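Local atomic coordinates of amino acid ABC superfamily ATP binding cassette transporter, binding protein (Streptococcus pneumoniae, PDB entry 4H5F), a protein that binds arginine and, as the solute-binding component of an amino acid ABC transporter, probably delivers it to the membrane permease for uptake. Residues A[23-28]-A[230-235]; A[102-107]-A[173-178]. All blocks are in the same frame, centred on the assembly; numbering follows the deposited sequence. Where two conformers were deposited one is given.

Contact 1 (A[23-28]-A[230-235]); sequences APFEFQ and SYLEKA. With ARG (arginine), chain U.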
loop_
_atom_site.group_PDB
_atom_site.type_symbol
_atom_site.label_atom_id
_atom_site.label_comp_id
_atom_site.label_asym_id
_atom_site.label_seq_id
_atom_site.Cartn_x
_atom_site.Cartn_y
_atom_site.Cartn_z
ATOM N N ALA A 23 2.931 -4.651 5.154
ATOM C CA ALA A 23 4.241 -5.199 4.819
ATOM C C ALA A 23 4.150 -5.898 3.485
ATOM O O ALA A 23 3.223 -6.673 3.283
ATOM C CB ALA A 23 4.687 -6.197 5.911
ATOM N N PRO A 24 5.136 -5.694 2.584
ATOM C CA PRO A 24 6.448 -5.041 2.721
ATOM C C PRO A 24 6.500 -3.559 2.356
ATOM O O PRO A 24 7.570 -2.959 2.431
ATOM C CB PRO A 24 7.289 -5.817 1.716
ATOM C CG PRO A 24 6.339 -6.061 0.622
ATOM C CD PRO A 24 5.035 -6.392 1.294
ATOM N N PHE A 25 5.379 -2.974 1.961
ATOM C CA PHE A 25 5.340 -1.546 1.657
ATOM C C PHE A 25 5.602 -0.676 2.900
ATOM O O PHE A 25 6.534 0.139 2.912
ATOM C CB PHE A 25 4.004 -1.161 0.995
ATOM C CG PHE A 25 3.808 -1.766 -0.355
ATOM C CD1 PHE A 25 4.381 -1.194 -1.474
ATOM C CD2 PHE A 25 3.053 -2.917 -0.503
ATOM C CE1 PHE A 25 4.201 -1.765 -2.715
ATOM C CE2 PHE A 25 2.862 -3.486 -1.731
ATOM C CZ PHE A 25 3.443 -2.917 -2.846
ATOM N N GLU A 26 4.773 -0.825 3.931
ATOM C CA GLU A 26 4.974 -0.095 5.183
ATOM C C GLU A 26 4.371 -0.834 6.345
ATOM O O GLU A 26 3.270 -1.364 6.243
ATOM C CB GLU A 26 4.403 1.325 5.138
ATOM C CG GLU A 26 2.963 1.422 4.679
ATOM C CD GLU A 26 2.877 1.635 3.197
ATOM O OE1 GLU A 26 3.812 2.230 2.638
ATOM O OE2 GLU A 26 1.890 1.211 2.575
ATOM N N PHE A 27 5.099 -0.859 7.455
ATOM C CA PHE A 27 4.708 -1.654 8.611
ATOM C C PHE A 27 5.548 -1.268 9.808
ATOM O O PHE A 27 6.476 -0.481 9.686
ATOM C CB PHE A 27 4.768 -3.175 8.314
ATOM C CG PHE A 27 6.157 -3.719 8.000
ATOM C CD1 PHE A 27 6.725 -3.570 6.742
ATOM C CD2 PHE A 27 6.869 -4.430 8.954
ATOM C CE1 PHE A 27 7.972 -4.087 6.449
ATOM C CE2 PHE A 27 8.127 -4.939 8.662
ATOM C CZ PHE A 27 8.671 -4.775 7.414
ATOM N N GLN A 28 5.212 -1.807 10.969
ATOM C CA GLN A 28 5.933 -1.476 12.184
ATOM C C GLN A 28 6.912 -2.566 12.610
ATOM O O GLN A 28 6.606 -3.754 12.515
ATOM C CB GLN A 28 4.943 -1.178 13.292
ATOM C CG GLN A 28 4.137 0.038 12.982
ATOM C CD GLN A 28 2.962 0.160 13.877
ATOM O OE1 GLN A 28 1.825 -0.037 13.451
ATOM N NE2 GLN A 28 3.215 0.481 15.136
ATOM N N SER A 230 14.906 -4.012 -4.558
ATOM C CA SER A 230 15.810 -4.375 -3.461
ATOM C C SER A 230 15.272 -3.919 -2.102
ATOM O O SER A 230 15.519 -4.568 -1.089
ATOM C CB SER A 230 17.204 -3.780 -3.667
ATOM O OG SER A 230 17.836 -4.281 -4.828
ATOM N N TYR A 231 14.550 -2.803 -2.072
ATOM C CA TYR A 231 13.913 -2.332 -0.836
ATOM C C TYR A 231 12.875 -3.333 -0.332
ATOM O O TYR A 231 12.808 -3.607 0.862
ATOM C CB TYR A 231 13.190 -1.003 -1.059
ATOM C CG TYR A 231 14.078 0.208 -1.115
ATOM C CD1 TYR A 231 15.363 0.179 -0.611
ATOM C CD2 TYR A 231 13.620 1.378 -1.666
ATOM C CE1 TYR A 231 16.167 1.294 -0.657
ATOM C CE2 TYR A 231 14.416 2.496 -1.725
ATOM C CZ TYR A 231 15.687 2.447 -1.218
ATOM O OH TYR A 231 16.470 3.581 -1.273
ATOM N N LEU A 232 12.045 -3.837 -1.249
ATOM C CA LEU A 232 11.002 -4.811 -0.930
ATOM C C LEU A 232 11.584 -6.100 -0.366
ATOM O O LEU A 232 11.020 -6.701 0.541
ATOM C CB LEU A 232 10.162 -5.126 -2.177
ATOM C CG LEU A 232 9.221 -4.050 -2.719
ATOM C CD1 LEU A 232 8.768 -4.420 -4.107
ATOM C CD2 LEU A 232 8.024 -3.902 -1.827
ATOM N N GLU A 233 12.716 -6.530 -0.913
ATOM C CA GLU A 233 13.358 -7.762 -0.460
ATOM C C GLU A 233 14.001 -7.610 0.919
ATOM O O GLU A 233 13.918 -8.512 1.747
ATOM C CB GLU A 233 14.342 -8.273 -1.518
ATOM C CG GLU A 233 13.634 -8.732 -2.790
ATOM C CD GLU A 233 14.576 -8.988 -3.927
ATOM O OE1 GLU A 233 15.805 -8.929 -3.708
ATOM O OE2 GLU A 233 14.083 -9.249 -5.045
ATOM N N LYS A 234 14.622 -6.457 1.161
ATOM C CA LYS A 234 15.061 -6.056 2.498
ATOM C C LYS A 234 13.897 -6.059 3.508
ATOM O O LYS A 234 14.037 -6.566 4.623
ATOM C CB LYS A 234 15.693 -4.656 2.447
ATOM C CG LYS A 234 15.972 -4.016 3.818
ATOM C CD LYS A 234 16.021 -2.482 3.738
ATOM C CE LYS A 234 16.379 -1.878 5.094
ATOM N NZ LYS A 234 16.234 -0.394 5.148
ATOM N N ALA A 235 12.761 -5.484 3.112
ATOM C CA ALA A 235 11.586 -5.399 3.978
ATOM C C ALA A 235 11.078 -6.771 4.332
ATOM O O ALA A 235 10.697 -7.018 5.470
ATOM C CB ALA A 235 10.475 -4.582 3.313
HETATM N N ARG U . -3.224 -0.387 -3.530
HETATM C CA ARG U . -4.507 -0.239 -2.872
HETATM C C ARG U . -5.090 1.141 -3.092
HETATM O O ARG U . -6.268 1.363 -2.846
HETATM C CB ARG U . -4.397 -0.541 -1.371
HETATM C CG ARG U . -3.256 0.170 -0.661
HETATM C CD ARG U . -3.402 0.044 0.866
HETATM N NE ARG U . -2.231 0.563 1.567
HETATM C CZ ARG U . -2.023 0.446 2.874
HETATM N NH1 ARG U . -2.909 -0.177 3.636
HETATM N NH2 ARG U . -0.919 0.948 3.420
HETATM O OXT ARG U . -4.418 2.072 -3.523
#
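Pro24 lies against the side of helix 227-237 that carries Leu232 and Ala235. Its ring atom CG meets Leu232 CD2 at 3.7 Å, the two side chains running obliquely past each other. With CG of Leu232 beside its own backbone N (chi1 -70°), this one methyl also reaches over a face of the Phe25 ring. That second touch is looser, 4.5 Å from Leu232 CD2 to Phe25 CE1. Ala235 lies about one turn on. Its CB sits 3.4 Å from Pro24 O and 3.8 Å from Pro24 CB. The Phe27 ring comes obliquely to the same alanine, with Phe27 CZ 3.6 Å from Ala235 O. The contact joins the C-terminal helix to the binding-cleft loop and start of strand 27-29 in a two-lobed, family 3 solute-binding protein. Phe25 and Glu26 both face Tyr22 in a classic beta bulge. A cis peptide bond precedes Pro24. Ala23 CB covers part of one Phe27 face. The CA-CB bond of Glu26 leads away from the helix. Its first torsion (chi1 51°) carries CG toward the ligand, and the bend at chi2 (-92°) turns the carboxylate so that OE2 meets it. Glu26 OE2 accepts a hydrogen bond of 2.9 Å from NH2 of the bound arginine. Glu26 OE1 lies near Asp41 OD2, a pairing that the ligand's positive charge probably eases. Asp171, Arg88 and Ser19 O also hydrogen-bond the arginine.

Contact 2 (A[102-107]-A[173-178]); sequences KISFLV and PVALSY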
loop_
_atom_site.group_PDB
_atom_site.type_symbol
_atom_site.label_atom_id
_atom_site.label_comp_id
_atom_site.label_asym_id
_atom_site.label_seq_id
_atom_site.Cartn_x
_atom_site.Cartn_y
_atom_site.Cartn_z
ATOM N N LYS A 102 0.300 -7.419 -8.871
ATOM C CA LYS A 102 -1.064 -7.944 -8.975
ATOM C C LYS A 102 -1.830 -7.822 -7.666
ATOM O O LYS A 102 -1.266 -7.502 -6.624
ATOM C CB LYS A 102 -1.053 -9.420 -9.387
ATOM C CG LYS A 102 -0.251 -9.765 -10.652
ATOM C CD LYS A 102 -0.607 -11.175 -11.172
ATOM C CE LYS A 102 -0.635 -12.235 -10.050
ATOM N NZ LYS A 102 -0.894 -13.635 -10.533
ATOM N N ILE A 103 -3.130 -8.079 -7.727
ATOM C CA ILE A 103 -3.950 -8.072 -6.531
ATOM C C ILE A 103 -4.484 -9.478 -6.334
ATOM O O ILE A 103 -5.018 -10.086 -7.257
ATOM C CB ILE A 103 -5.086 -7.056 -6.644
ATOM C CG1 ILE A 103 -4.500 -5.667 -6.909
ATOM C CG2 ILE A 103 -5.910 -7.045 -5.377
ATOM C CD1 ILE A 103 -5.500 -4.647 -7.322
ATOM N N SER A 104 -4.305 -10.007 -5.130
ATOM C CA SER A 104 -4.659 -11.399 -4.878
ATOM C C SER A 104 -5.382 -11.608 -3.553
ATOM O O SER A 104 -5.623 -10.656 -2.809
ATOM C CB SER A 104 -3.427 -12.311 -5.003
ATOM O OG SER A 104 -2.293 -11.771 -4.361
ATOM N N PHE A 105 -5.774 -12.857 -3.291
ATOM C CA PHE A 105 -6.483 -13.217 -2.068
ATOM C C PHE A 105 -5.589 -14.019 -1.137
ATOM O O PHE A 105 -4.863 -14.918 -1.580
ATOM C CB PHE A 105 -7.728 -14.050 -2.378
ATOM C CG PHE A 105 -8.810 -13.284 -3.088
ATOM C CD1 PHE A 105 -9.823 -12.654 -2.368
ATOM C CD2 PHE A 105 -8.818 -13.198 -4.470
ATOM C CE1 PHE A 105 -10.828 -11.955 -3.009
ATOM C CE2 PHE A 105 -9.813 -12.489 -5.127
ATOM C CZ PHE A 105 -10.821 -11.867 -4.393
ATOM N N LEU A 106 -5.648 -13.683 0.151
ATOM C CA LEU A 106 -4.994 -14.465 1.192
ATOM C C LEU A 106 -6.042 -15.374 1.810
ATOM O O LEU A 106 -7.110 -14.908 2.196
ATOM C CB LEU A 106 -4.414 -13.539 2.255
ATOM C CG LEU A 106 -3.595 -14.204 3.358
ATOM C CD1 LEU A 106 -2.260 -14.687 2.808
ATOM C CD2 LEU A 106 -3.403 -13.253 4.509
ATOM N N VAL A 107 -5.743 -16.670 1.883
ATOM C CA VAL A 107 -6.675 -17.662 2.414
ATOM C C VAL A 107 -5.984 -18.600 3.401
ATOM O O VAL A 107 -4.786 -18.500 3.626
ATOM C CB VAL A 107 -7.361 -18.483 1.284
ATOM C CG1 VAL A 107 -8.118 -17.561 0.346
ATOM C CG2 VAL A 107 -6.345 -19.321 0.494
ATOM N N PRO A 173 2.084 -8.419 -3.048
ATOM C CA PRO A 173 3.278 -8.500 -2.199
ATOM C C PRO A 173 2.942 -8.628 -0.710
ATOM O O PRO A 173 3.711 -9.242 0.039
ATOM C CB PRO A 173 3.995 -7.176 -2.486
ATOM C CG PRO A 173 3.617 -6.870 -3.897
ATOM C CD PRO A 173 2.180 -7.310 -4.015
ATOM N N VAL A 174 1.806 -8.067 -0.298
ATOM C CA VAL A 174 1.359 -8.156 1.082
ATOM C C VAL A 174 0.850 -9.560 1.421
ATOM O O VAL A 174 1.126 -10.087 2.506
ATOM C CB VAL A 174 0.267 -7.118 1.378
ATOM C CG1 VAL A 174 -0.133 -7.172 2.839
ATOM C CG2 VAL A 174 0.763 -5.738 1.021
ATOM N N ALA A 175 0.107 -10.162 0.496
ATOM C CA ALA A 175 -0.381 -11.529 0.669
ATOM C C ALA A 175 0.787 -12.526 0.733
ATOM O O ALA A 175 0.778 -13.466 1.518
ATOM C CB ALA A 175 -1.339 -11.885 -0.447
ATOM N N LEU A 176 1.805 -12.292 -0.082
ATOM C CA LEU A 176 2.987 -13.144 -0.112
ATOM C C LEU A 176 3.804 -13.016 1.156
ATOM O O LEU A 176 4.472 -13.955 1.580
ATOM C CB LEU A 176 3.848 -12.781 -1.310
ATOM C CG LEU A 176 3.245 -13.257 -2.620
ATOM C CD1 LEU A 176 4.053 -12.758 -3.811
ATOM C CD2 LEU A 176 3.193 -14.765 -2.603
ATOM N N SER A 177 3.753 -11.842 1.759
ATOM C CA SER A 177 4.469 -11.597 2.989
ATOM C C SER A 177 3.795 -12.320 4.156
ATOM O O SER A 177 4.462 -13.036 4.914
ATOM C CB SER A 177 4.559 -10.097 3.250
ATOM O OG SER A 177 5.541 -9.840 4.234
ATOM N N TYR A 178 2.476 -12.148 4.294
ATOM C CA TYR A 178 1.697 -12.893 5.294
ATOM C C TYR A 178 1.857 -14.395 5.139
ATOM O O TYR A 178 2.069 -15.090 6.119
ATOM C CB TYR A 178 0.209 -12.584 5.192
ATOM C CG TYR A 178 -0.221 -11.303 5.849
ATOM C CD1 TYR A 178 -0.050 -11.101 7.211
ATOM C CD2 TYR A 178 -0.822 -10.293 5.099
ATOM C CE1 TYR A 178 -0.454 -9.913 7.805
ATOM C CE2 TYR A 178 -1.225 -9.116 5.679
ATOM C CZ TYR A 178 -1.041 -8.929 7.027
ATOM O OH TYR A 178 -1.461 -7.745 7.577
#
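Tyr178 N donates to Val174 O at 3.0 Å, a helical bond that holds in place the turn from which Tyr178 meets Leu106. Across the contact the meeting is apolar. Leu106 CD2 lies 3.7 Å from Tyr178 CB and also approaches the root of the ring, at an oblique slant. The two side chains cross at about a right angle. The other methyl, Leu106 CD1, lies 3.5 Å from Ala175 O and 4.0 Å from Tyr178 CB, so the leucine spans one turn of the helix. Its CG stands opposite the backbone N (chi1 -175°), which carries both methyls onto that turn. The nearest CA pair is Leu106 and Ala175, 5.5 Å apart. Further back along the strand, Ser104 also directs its CB toward the helix. At the start of the contact Lys102 O only grazes Pro173 CD, at 4.3 Å. Behind Leu106 stand Val157 and Leu160 of helix 153-161, and Val157 also touches Tyr178. Met170 of the neighbouring strand 167-171 packs on both Leu106 and Ala175. The strand and helix axes come within 8.0 Å and run nearly alongside in the same direction, 24° apart. Strand 103-108 is antiparallel to 167-171, and helix 172-181 follows 167-171 directly. This is a helix packed on the mixed, five-stranded sheet of one lobe, whose strand order, 2-1-3-n-4 with 103-108 as strand n, is that of the type II periplasmic-binding-protein fold.

Overall arrangement
Contact 1 is buried throughout, whereas contact 2 is only partly so. Both are mainly apolar and bury 220 and 226 Å². Contact 1 packs proline and aromatic side chains on the helix, contact 2 leucine on alanine and tyrosine. Contact 1 sets a loop and the start of strand 27-29 against the C-terminal helix 227-237 and has the ligand-bonding Glu26 on its far side. Contact 2 sets a sheet strand against helix 172-181 within one lobe, without touching the bound arginine. Their centres are about 14 Å apart, and helix 172-181 connects them. Pro24 CD rests 3.4 Å from Pro173 O, while Phe25 also packs on Pro173. Along the chain, contact 2 is nested within the loop closed by contact 1.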